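Local coordinates for Pre-mRNA-splicing factor SAD1 (Saccharomyces cerevisiae, PDB 4MSX), which promotes assembly of newly made U4 snRNA into the U4/U6 snRNP and is required for pre-mRNA splicing, although its deubiquitinase-like domain is catalytically inactive, at residues 199-204 / 473-478; 257-262 / 267-272; 380-385 / 436-441. All coordinates share one frame; numbering follows the deposited sequence. Where two conformers were deposited one is given.

Contact 1 of 3, residues 199-204 / 473-478; sequences LLLISH and TFIQVW
Leu201 of helix 189-203 meets Ile475 and Val477 of strand 472-480 through methyl groups alone. The closest approach is Leu201 CD1 to Ile475 CG2, 3.7 Å in the conformer of Ile475 described. Val477 CG2 lies at 4.1 Å from Leu201 CD1 and equally far from Leu201 CD2, placing this methyl against the fork of the leucine. Leu201 CG stands anti to its carbonyl carbon (chi1 -69°), which turns CD1 to both strand residues, while CD2 meets Val477 alone. Only 111 Å² is buried, yet all three residues are buried in the whole protein.

No hydrogen bond crosses the contact; each segment keeps its own. In the helix, Ser203 OG donates to Leu199 O at 2.8 Å, on the opposite face of that carbonyl from Ser203 N. In the strand, alternation puts Gln476 on the other face from Ile475 and Val477, and Trp478 NE1 donates to Gln476 OE1 at 2.9 Å, with an N-H...O angle of 151°. The oxygen lies in the indole plane, whereas the nitrogen sits well out of the amide's carbonyl plane. Gln476 NE2 is held in turn by Asn416, which also accepts from Thr473 OG1.

The backbone adds a classic beta bulge, Phe474 and Ile475 both facing Val417. As in the USP fold, helix 189-203 probably belongs to the thumb and strand 472-480 to the palm sheet. The strand runs between 374-379 and 409-421, antiparallel to both; Ala415 of the latter also touches Leu201, Pro266 of helix 266-280 touches Ile475, and helix 222-234 packs on the helix through Leu199 and Ser203.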
loop_
_atom_site.group_PDB
_atom_site.type_symbol
_atom_site.label_atom_id
_atom_site.label_comp_id
_atom_site.label_asym_id
_atom_site.label_seq_id
_atom_site.Cartn_x
_atom_site.Cartn_y
_atom_site.Cartn_z
ATOM N N LEU A 199 -0.754 -1.578 1.081
ATOM C CA LEU A 199 0.289 -0.839 0.360
ATOM C C LEU A 199 0.344 0.632 0.783
ATOM O O LEU A 199 1.441 1.229 0.853
ATOM C CB LEU A 199 0.060 -0.918 -1.159
ATOM C CG LEU A 199 0.290 -2.355 -1.699
ATOM C CD1 LEU A 199 -0.181 -2.398 -3.163
ATOM C CD2 LEU A 199 1.782 -2.785 -1.580
ATOM N N LEU A 200 -0.813 1.245 1.000
ATOM C CA LEU A 200 -0.828 2.618 1.503
ATOM C C LEU A 200 -0.179 2.708 2.917
ATOM O O LEU A 200 0.631 3.619 3.201
ATOM C CB LEU A 200 -2.284 3.144 1.574
ATOM C CG LEU A 200 -2.882 3.492 0.190
ATOM C CD1 LEU A 200 -4.408 3.691 0.291
ATOM C CD2 LEU A 200 -2.188 4.750 -0.454
ATOM N N LEU A 201 -0.513 1.757 3.791
ATOM C CA LEU A 201 0.034 1.797 5.166
ATOM C C LEU A 201 1.534 1.745 5.112
ATOM O O LEU A 201 2.244 2.577 5.720
ATOM C CB LEU A 201 -0.406 0.591 6.026
ATOM C CG LEU A 201 -1.866 0.529 6.417
ATOM C CD1 LEU A 201 -2.125 -0.532 7.523
ATOM C CD2 LEU A 201 -2.330 1.867 6.866
ATOM N N ILE A 202 2.067 0.785 4.388
ATOM C CA ILE A 202 3.502 0.645 4.409
ATOM C C ILE A 202 4.190 1.795 3.641
ATOM O O ILE A 202 5.268 2.244 4.044
ATOM C CB ILE A 202 3.949 -0.725 3.932
ATOM C CG1 ILE A 202 5.396 -0.958 4.381
ATOM C CG2 ILE A 202 3.749 -0.884 2.417
ATOM C CD1 ILE A 202 5.960 -2.308 3.939
ATOM N N SER A 203 3.563 2.316 2.584
ATOM C CA SER A 203 4.126 3.441 1.835
ATOM C C SER A 203 4.120 4.750 2.623
ATOM O O SER A 203 4.812 5.705 2.247
ATOM C CB SER A 203 3.351 3.639 0.528
ATOM O OG SER A 203 3.599 2.555 -0.334
ATOM N N HIS A 204 3.323 4.803 3.700
ATOM C CA HIS A 204 3.230 6.012 4.513
ATOM C C HIS A 204 4.052 5.924 5.811
ATOM O O HIS A 204 3.997 6.843 6.615
ATOM C CB HIS A 204 1.747 6.426 4.765
ATOM C CG HIS A 204 1.126 7.045 3.547
ATOM N ND1 HIS A 204 0.721 8.366 3.489
ATOM C CD2 HIS A 204 0.981 6.552 2.285
ATOM C CE1 HIS A 204 0.284 8.641 2.270
ATOM N NE2 HIS A 204 0.416 7.550 1.522
ATOM N N THR A 473 -13.260 0.836 12.911
ATOM C CA THR A 473 -11.808 0.715 12.808
ATOM C C THR A 473 -11.388 -0.763 12.903
ATOM O O THR A 473 -11.923 -1.562 13.715
ATOM C CB THR A 473 -11.060 1.581 13.870
ATOM O OG1 THR A 473 -9.663 1.462 13.632
ATOM C CG2 THR A 473 -11.373 1.098 15.332
ATOM N N PHE A 474 -10.464 -1.159 12.031
ATOM C CA PHE A 474 -9.968 -2.540 12.020
ATOM C C PHE A 474 -8.456 -2.571 12.306
ATOM O O PHE A 474 -7.989 -3.390 13.093
ATOM C CB PHE A 474 -10.235 -3.160 10.628
ATOM C CG PHE A 474 -9.789 -4.596 10.498
ATOM C CD1 PHE A 474 -10.410 -5.606 11.231
ATOM C CD2 PHE A 474 -8.784 -4.943 9.586
ATOM C CE1 PHE A 474 -10.011 -6.931 11.105
ATOM C CE2 PHE A 474 -8.382 -6.282 9.454
ATOM C CZ PHE A 474 -8.988 -7.274 10.186
ATOM N N ILE A 475 -7.681 -1.727 11.603
ATOM C CA ILE A 475 -6.258 -1.602 11.846
ATOM C C ILE A 475 -5.877 -0.132 11.972
ATOM O O ILE A 475 -6.385 0.706 11.234
ATOM C CB ILE A 475 -5.432 -2.172 10.615
ATOM C CG1 ILE A 475 -5.282 -3.677 10.738
ATOM C CG2 ILE A 475 -4.042 -1.510 10.534
ATOM C CD1 ILE A 475 -4.819 -4.287 9.409
ATOM N N GLN A 476 -4.966 0.171 12.876
ATOM C CA GLN A 476 -4.473 1.549 12.996
ATOM C C GLN A 476 -2.988 1.551 13.076
ATOM O O GLN A 476 -2.395 0.633 13.630
ATOM C CB GLN A 476 -4.966 2.249 14.324
ATOM C CG GLN A 476 -6.472 2.499 14.261
ATOM C CD GLN A 476 -6.995 3.123 15.546
ATOM O OE1 GLN A 476 -6.367 2.991 16.628
ATOM N NE2 GLN A 476 -8.108 3.844 15.428
ATOM N N VAL A 477 -2.399 2.655 12.614
ATOM C CA VAL A 477 -0.945 2.797 12.732
ATOM C C VAL A 477 -0.735 4.064 13.564
ATOM O O VAL A 477 -1.276 5.100 13.218
ATOM C CB VAL A 477 -0.237 3.004 11.374
ATOM C CG1 VAL A 477 1.277 3.280 11.573
ATOM C CG2 VAL A 477 -0.415 1.746 10.452
ATOM N N TRP A 478 -0.015 3.916 14.665
ATOM C CA TRP A 478 0.297 5.046 15.583
ATOM C C TRP A 478 1.787 5.303 15.523
ATOM O O TRP A 478 2.586 4.343 15.458
ATOM C CB TRP A 478 -0.093 4.668 17.019
ATOM C CG TRP A 478 -1.572 4.584 17.212
ATOM C CD1 TRP A 478 -2.387 3.537 16.834
ATOM C CD2 TRP A 478 -2.441 5.581 17.780
ATOM N NE1 TRP A 478 -3.692 3.829 17.151
ATOM C CE2 TRP A 478 -3.746 5.057 17.762
ATOM C CE3 TRP A 478 -2.226 6.853 18.375
ATOM C CZ2 TRP A 478 -4.863 5.771 18.260
ATOM C CZ3 TRP A 478 -3.326 7.550 18.871
ATOM C CH2 TRP A 478 -4.623 7.008 18.803
#

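Contact 2 of 3, residues 257-262 / 267-272; sequences EGLNLN and RLFLLW
Leu259 fills the tight part of this contact by dividing its two methyls between the aromatic rings of Trp272 and Phe269. Its CD1 sits over the five-membered ring of Trp272, 3.5 Å from the centroid and only 3° off the ring normal, a well-aligned CH-pi contact. Its CD2 approaches Phe269 CE1 obliquely at 3.8 Å. With CG anti to the backbone nitrogen (chi1 177°), the two methyls of Leu259 can reach Trp272 and Phe269 at once. At the edge of the indole, Glu257 O lies near the ring plane, 3.5 Å from Trp272 CZ2.

These residues close a helix-loop-helix turn: 257-262 leaves helix 247-256 through Gly258, whose phi is positive, and folds back on helix 266-280. Leu253 of the first helix touches Leu259, Phe269 and Trp272, tying the three together.

The other side is looser. Leu261 CD1 comes within 4.0 Å of Leu268 CB and reaches Trp272 CB only at 4.4 Å, both leucines being partly exposed. At the NE1 edge of the indole a water accepts from Trp272 NE1 at 2.9 Å, in the ring plane, and gives a weak bond to Gly258 O. At the start of the loop, the carboxylate of Glu257 turns away to form a salt bridge with Lys276.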
loop_
_atom_site.group_PDB
_atom_site.type_symbol
_atom_site.label_atom_id
_atom_site.label_comp_id
_atom_site.label_asym_id
_atom_site.label_seq_id
_atom_site.Cartn_x
_atom_site.Cartn_y
_atom_site.Cartn_z
ATOM N N GLU A 257 4.378 -16.126 -5.928
ATOM C CA GLU A 257 4.938 -16.095 -4.563
ATOM C C GLU A 257 4.077 -16.882 -3.541
ATOM O O GLU A 257 4.284 -16.765 -2.344
ATOM C CB GLU A 257 5.109 -14.655 -4.080
ATOM C CG GLU A 257 5.968 -13.863 -5.033
ATOM C CD GLU A 257 7.483 -14.238 -4.981
ATOM O OE1 GLU A 257 7.925 -14.999 -4.083
ATOM O OE2 GLU A 257 8.238 -13.730 -5.831
ATOM N N GLY A 258 3.102 -17.644 -4.024
ATOM C CA GLY A 258 2.369 -18.544 -3.153
ATOM C C GLY A 258 1.404 -17.837 -2.198
ATOM O O GLY A 258 0.991 -18.434 -1.193
ATOM N N LEU A 259 0.976 -16.616 -2.529
ATOM C CA LEU A 259 -0.051 -15.944 -1.697
ATOM C C LEU A 259 -1.394 -16.671 -1.956
ATOM O O LEU A 259 -1.965 -16.585 -3.063
ATOM C CB LEU A 259 -0.243 -14.469 -2.084
ATOM C CG LEU A 259 -1.364 -13.745 -1.299
ATOM C CD1 LEU A 259 -1.053 -13.774 0.246
ATOM C CD2 LEU A 259 -1.519 -12.298 -1.826
ATOM N N ASN A 260 -1.874 -17.382 -0.957
ATOM C CA ASN A 260 -3.101 -18.204 -1.170
ATOM C C ASN A 260 -4.036 -18.238 0.054
ATOM O O ASN A 260 -4.795 -19.178 0.233
ATOM C CB ASN A 260 -2.730 -19.645 -1.554
ATOM C CG ASN A 260 -1.856 -20.333 -0.498
ATOM O OD1 ASN A 260 -1.619 -19.806 0.601
ATOM N ND2 ASN A 260 -1.368 -21.525 -0.835
ATOM N N LEU A 261 -4.011 -17.191 0.846
ATOM C CA LEU A 261 -4.903 -17.090 2.004
ATOM C C LEU A 261 -6.325 -16.875 1.532
ATOM O O LEU A 261 -6.608 -16.036 0.666
ATOM C CB LEU A 261 -4.479 -15.882 2.859
ATOM C CG LEU A 261 -3.009 -15.923 3.284
ATOM C CD1 LEU A 261 -2.624 -14.619 4.062
ATOM C CD2 LEU A 261 -2.769 -17.155 4.167
ATOM N N ASN A 262 -7.242 -17.608 2.139
ATOM C CA ASN A 262 -8.646 -17.400 1.863
ATOM C C ASN A 262 -9.407 -17.872 3.108
ATOM O O ASN A 262 -9.439 -19.083 3.429
ATOM C CB ASN A 262 -9.081 -18.188 0.580
ATOM C CG ASN A 262 -10.606 -18.098 0.328
ATOM O OD1 ASN A 262 -11.274 -17.240 0.886
ATOM N ND2 ASN A 262 -11.155 -19.004 -0.501
ATOM N N ARG A 267 -5.220 -7.298 7.700
ATOM C CA ARG A 267 -4.298 -7.763 8.692
ATOM C C ARG A 267 -3.493 -8.984 8.183
ATOM O O ARG A 267 -2.260 -9.037 8.304
ATOM C CB ARG A 267 -5.053 -8.175 9.959
ATOM C CG ARG A 267 -4.094 -8.790 10.970
ATOM C CD ARG A 267 -4.831 -9.227 12.280
ATOM N NE ARG A 267 -3.976 -10.172 12.957
ATOM C CZ ARG A 267 -3.959 -11.478 12.697
ATOM N NH1 ARG A 267 -4.855 -12.012 11.871
ATOM N NH2 ARG A 267 -3.083 -12.237 13.341
ATOM N N LEU A 268 -4.207 -9.982 7.643
ATOM C CA LEU A 268 -3.536 -11.180 7.154
ATOM C C LEU A 268 -2.560 -10.799 6.019
ATOM O O LEU A 268 -1.477 -11.335 5.911
ATOM C CB LEU A 268 -4.577 -12.161 6.574
ATOM C CG LEU A 268 -5.431 -12.788 7.704
ATOM C CD1 LEU A 268 -6.620 -13.638 7.116
ATOM C CD2 LEU A 268 -4.522 -13.643 8.591
ATOM N N PHE A 269 -2.978 -9.882 5.172
ATOM C CA PHE A 269 -2.114 -9.509 4.049
ATOM C C PHE A 269 -0.922 -8.667 4.528
ATOM O O PHE A 269 0.190 -8.860 4.056
ATOM C CB PHE A 269 -2.898 -8.778 2.974
ATOM C CG PHE A 269 -2.054 -8.415 1.753
ATOM C CD1 PHE A 269 -1.406 -9.416 1.013
ATOM C CD2 PHE A 269 -1.881 -7.077 1.374
ATOM C CE1 PHE A 269 -0.612 -9.091 -0.103
ATOM C CE2 PHE A 269 -1.085 -6.736 0.231
ATOM C CZ PHE A 269 -0.476 -7.747 -0.497
ATOM N N LEU A 270 -1.144 -7.760 5.485
ATOM C CA LEU A 270 -0.018 -6.975 6.054
ATOM C C LEU A 270 1.020 -7.915 6.658
ATOM O O LEU A 270 2.214 -7.762 6.426
ATOM C CB LEU A 270 -0.545 -6.021 7.146
ATOM C CG LEU A 270 0.618 -5.190 7.750
ATOM C CD1 LEU A 270 0.117 -3.789 8.136
ATOM C CD2 LEU A 270 1.196 -5.917 8.940
ATOM N N LEU A 271 0.577 -8.916 7.427
ATOM C CA LEU A 271 1.507 -9.833 8.098
ATOM C C LEU A 271 2.237 -10.639 7.014
ATOM O O LEU A 271 3.442 -10.889 7.097
ATOM C CB LEU A 271 0.760 -10.856 8.979
ATOM C CG LEU A 271 0.131 -10.191 10.251
ATOM C CD1 LEU A 271 -0.666 -11.163 11.096
ATOM C CD2 LEU A 271 1.222 -9.570 11.129
ATOM N N TRP A 272 1.488 -11.131 6.032
ATOM C CA TRP A 272 2.146 -11.879 4.939
ATOM C C TRP A 272 3.232 -10.989 4.255
ATOM O O TRP A 272 4.353 -11.449 3.931
ATOM C CB TRP A 272 1.093 -12.308 3.875
ATOM C CG TRP A 272 1.647 -13.229 2.822
ATOM C CD1 TRP A 272 1.600 -14.624 2.812
ATOM C CD2 TRP A 272 2.265 -12.837 1.581
ATOM N NE1 TRP A 272 2.190 -15.104 1.631
ATOM C CE2 TRP A 272 2.594 -14.033 0.873
ATOM C CE3 TRP A 272 2.581 -11.595 1.005
ATOM C CZ2 TRP A 272 3.259 -14.015 -0.354
ATOM C CZ3 TRP A 272 3.243 -11.588 -0.263
ATOM C CH2 TRP A 272 3.550 -12.798 -0.905
HETATM O O HOH W 1 2.947 -17.828 0.801
#

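Contact 3 of 3, residues 380-385 / 436-441; sequences NRFDRN and EKSHWI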
loop_
_atom_site.group_PDB
_atom_site.type_symbol
_atom_site.label_atom_id
_atom_site.label_comp_id
_atom_site.label_asym_id
_atom_site.label_seq_id
_atom_site.Cartn_x
_atom_site.Cartn_y
_atom_site.Cartn_z
ATOM N N ASN A 380 -10.062 -6.909 17.115
ATOM C CA ASN A 380 -10.410 -8.271 16.692
ATOM C C ASN A 380 -11.908 -8.367 16.400
ATOM O O ASN A 380 -12.670 -8.831 17.237
ATOM C CB ASN A 380 -10.023 -9.257 17.774
ATOM C CG ASN A 380 -10.150 -10.698 17.294
ATOM O OD1 ASN A 380 -10.305 -10.940 16.089
ATOM N ND2 ASN A 380 -10.086 -11.648 18.215
ATOM N N ARG A 381 -12.317 -7.922 15.227
ATOM C CA ARG A 381 -13.737 -7.922 14.834
ATOM C C ARG A 381 -14.318 -9.305 14.506
ATOM O O ARG A 381 -15.507 -9.574 14.775
ATOM C CB ARG A 381 -13.892 -7.077 13.573
ATOM C CG ARG A 381 -13.399 -5.609 13.733
ATOM C CD ARG A 381 -14.409 -4.775 14.563
ATOM N NE ARG A 381 -13.924 -3.403 14.810
ATOM C CZ ARG A 381 -14.578 -2.525 15.575
ATOM N NH1 ARG A 381 -15.723 -2.882 16.205
ATOM N NH2 ARG A 381 -14.084 -1.319 15.723
ATOM N N PHE A 382 -13.508 -10.146 13.868
ATOM C CA PHE A 382 -14.027 -11.375 13.237
ATOM C C PHE A 382 -13.779 -12.651 13.970
ATOM O O PHE A 382 -12.649 -13.018 14.250
ATOM C CB PHE A 382 -13.353 -11.581 11.881
ATOM C CG PHE A 382 -13.660 -10.505 10.905
ATOM C CD1 PHE A 382 -14.968 -10.145 10.657
ATOM C CD2 PHE A 382 -12.639 -9.827 10.244
ATOM C CE1 PHE A 382 -15.289 -9.136 9.769
ATOM C CE2 PHE A 382 -12.937 -8.815 9.341
ATOM C CZ PHE A 382 -14.268 -8.454 9.117
ATOM N N ASP A 383 -14.844 -13.402 14.164
ATOM C CA ASP A 383 -14.692 -14.765 14.635
ATOM C C ASP A 383 -14.837 -15.653 13.374
ATOM O O ASP A 383 -15.946 -16.019 12.980
ATOM C CB ASP A 383 -15.713 -15.045 15.765
ATOM C CG ASP A 383 -15.766 -16.520 16.178
ATOM O OD1 ASP A 383 -14.845 -17.307 15.837
ATOM O OD2 ASP A 383 -16.739 -16.868 16.868
ATOM N N ARG A 384 -13.693 -15.961 12.726
ATOM C CA ARG A 384 -13.699 -16.676 11.440
ATOM C C ARG A 384 -14.094 -18.137 11.570
ATOM O O ARG A 384 -14.519 -18.753 10.588
ATOM C CB ARG A 384 -12.330 -16.626 10.767
ATOM C CG ARG A 384 -11.812 -15.248 10.584
ATOM C CD ARG A 384 -12.470 -14.518 9.440
ATOM N NE ARG A 384 -11.459 -13.747 8.724
ATOM C CZ ARG A 384 -11.711 -12.895 7.737
ATOM N NH1 ARG A 384 -12.965 -12.696 7.329
ATOM N NH2 ARG A 384 -10.690 -12.277 7.137
ATOM N N ASN A 385 -13.930 -18.695 12.777
ATOM C CA ASN A 385 -14.391 -20.058 13.058
ATOM C C ASN A 385 -15.771 -20.108 13.708
ATOM O O ASN A 385 -15.972 -20.804 14.693
ATOM C CB ASN A 385 -13.384 -20.807 13.923
ATOM C CG ASN A 385 -12.122 -21.122 13.178
ATOM O OD1 ASN A 385 -12.140 -21.497 11.988
ATOM N ND2 ASN A 385 -11.005 -20.951 13.857
ATOM N N GLU A 436 -22.349 -11.533 4.726
ATOM C CA GLU A 436 -22.112 -10.181 4.205
ATOM C C GLU A 436 -20.662 -10.104 3.647
ATOM O O GLU A 436 -19.812 -10.936 4.002
ATOM C CB GLU A 436 -22.370 -9.140 5.279
ATOM C CG GLU A 436 -23.851 -9.007 5.620
ATOM C CD GLU A 436 -24.124 -8.017 6.753
ATOM O OE1 GLU A 436 -23.266 -7.873 7.653
ATOM O OE2 GLU A 436 -25.195 -7.375 6.742
ATOM N N LYS A 437 -20.417 -9.159 2.747
ATOM C CA LYS A 437 -19.094 -9.004 2.142
ATOM C C LYS A 437 -18.346 -7.800 2.744
ATOM O O LYS A 437 -18.915 -6.721 2.941
ATOM C CB LYS A 437 -19.173 -8.792 0.639
ATOM C CG LYS A 437 -17.831 -9.110 -0.019
ATOM C CD LYS A 437 -17.596 -8.409 -1.349
ATOM C CE LYS A 437 -16.124 -8.516 -1.736
ATOM N NZ LYS A 437 -15.673 -9.950 -1.716
ATOM N N SER A 438 -17.066 -7.998 3.021
ATOM C CA SER A 438 -16.228 -6.897 3.594
ATOM C C SER A 438 -15.680 -5.984 2.498
ATOM O O SER A 438 -15.227 -6.472 1.450
ATOM C CB SER A 438 -15.054 -7.523 4.323
ATOM O OG SER A 438 -15.474 -8.244 5.491
ATOM N N HIS A 439 -15.681 -4.674 2.739
ATOM C CA HIS A 439 -15.006 -3.711 1.882
ATOM C C HIS A 439 -14.084 -2.905 2.822
ATOM O O HIS A 439 -14.446 -2.648 3.987
ATOM C CB HIS A 439 -16.035 -2.810 1.211
ATOM C CG HIS A 439 -15.464 -1.638 0.457
ATOM N ND1 HIS A 439 -14.423 -1.749 -0.455
ATOM C CD2 HIS A 439 -15.814 -0.325 0.470
ATOM C CE1 HIS A 439 -14.145 -0.551 -0.947
ATOM N NE2 HIS A 439 -14.976 0.330 -0.407
ATOM N N TRP A 440 -12.924 -2.498 2.321
ATOM C CA TRP A 440 -11.892 -1.886 3.201
ATOM C C TRP A 440 -11.565 -0.511 2.658
ATOM O O TRP A 440 -11.342 -0.342 1.447
ATOM C CB TRP A 440 -10.625 -2.785 3.206
ATOM C CG TRP A 440 -10.923 -4.188 3.683
ATOM C CD1 TRP A 440 -11.057 -5.347 2.929
ATOM C CD2 TRP A 440 -11.134 -4.558 5.047
ATOM N NE1 TRP A 440 -11.341 -6.404 3.777
ATOM C CE2 TRP A 440 -11.420 -5.934 5.075
ATOM C CE3 TRP A 440 -11.119 -3.827 6.249
ATOM C CZ2 TRP A 440 -11.674 -6.620 6.259
ATOM C CZ3 TRP A 440 -11.354 -4.495 7.435
ATOM C CH2 TRP A 440 -11.642 -5.891 7.438
ATOM N N ILE A 441 -11.525 0.479 3.538
ATOM C CA ILE A 441 -11.116 1.803 3.075
ATOM C C ILE A 441 -10.055 2.337 4.024
ATOM O O ILE A 441 -9.904 1.868 5.153
ATOM C CB ILE A 441 -12.295 2.763 2.984
ATOM C CG1 ILE A 441 -12.840 3.029 4.378
ATOM C CG2 ILE A 441 -13.427 2.172 2.061
ATOM C CD1 ILE A 441 -13.992 4.018 4.383
HETATM O O HOH W 2 -13.537 -10.206 5.474
#
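Phe382 and Trp440 each hold CG anti to the carbonyl carbon (chi1 -64° and -59°), and from opposite directions these torsions bring their outer ring edges together. Phe382 CE2 stands 3.7 Å from Trp440 CH2, and each of the two atoms lies near the plane of the other ring, so the meeting is edge to edge and not a stack. Phe382 CZ also comes to 3.8 Å from Ser438 OG, obliquely to the phenyl ring.

The faces of Phe382 are covered by its own segment. Arg381 CB lies over the ring centre on one side; on the other, in the conformer described, Arg384 NH1 is 4.1 Å above the plane, offset toward the rim. The guanidinium forms a salt bridge with Asp265, and its NH1 donates to a water 3.2 Å away. No direct hydrogen bond joins the segments, but that water is 2.8 Å from Ser438 OG, which is also hydrogen-bonded to His419.

The loop 380-385 follows strand 374-379 and meets the start of strand 438-446, in what is probably the palm of the USP fold. His439 appears to match the catalytic histidine of active USPs: its nitrogens bond Asp456 and Asp193, the latter probably replacing the cysteine nucleophile, consistent with a pseudo-deubiquitinase. Next to it, the Trp440 ring also meets Phe474 and His419.

Shrinking Phe382 to an alanine would probably deprive Trp440 CH2 of its edge partner and leave the Arg384 guanidinium without the ring it lies against.

All three contacts fall in the USP-like domain, with centres about 16 Å (1 to 2), 17 Å (1 to 3) and 15 Å (2 to 3) apart. Contact 1 joins segments whose nearest ends are 269 positions apart and encloses the other two along the chain, contact 2 closing before contact 3 opens. Phe474 touches both other contacts: Phe474 CD2 reaches Trp440 CZ3 of contact 3 at 3.4 Å, and beside it Ile475 CD1 packs on Arg267 N of contact 2 at 3.5 Å. Contact 1 probably joins thumb to palm, contact 2 packs loop 257-262 on helix 266-280 beside that junction, and contact 3 holds a loop on the same mixed sheet.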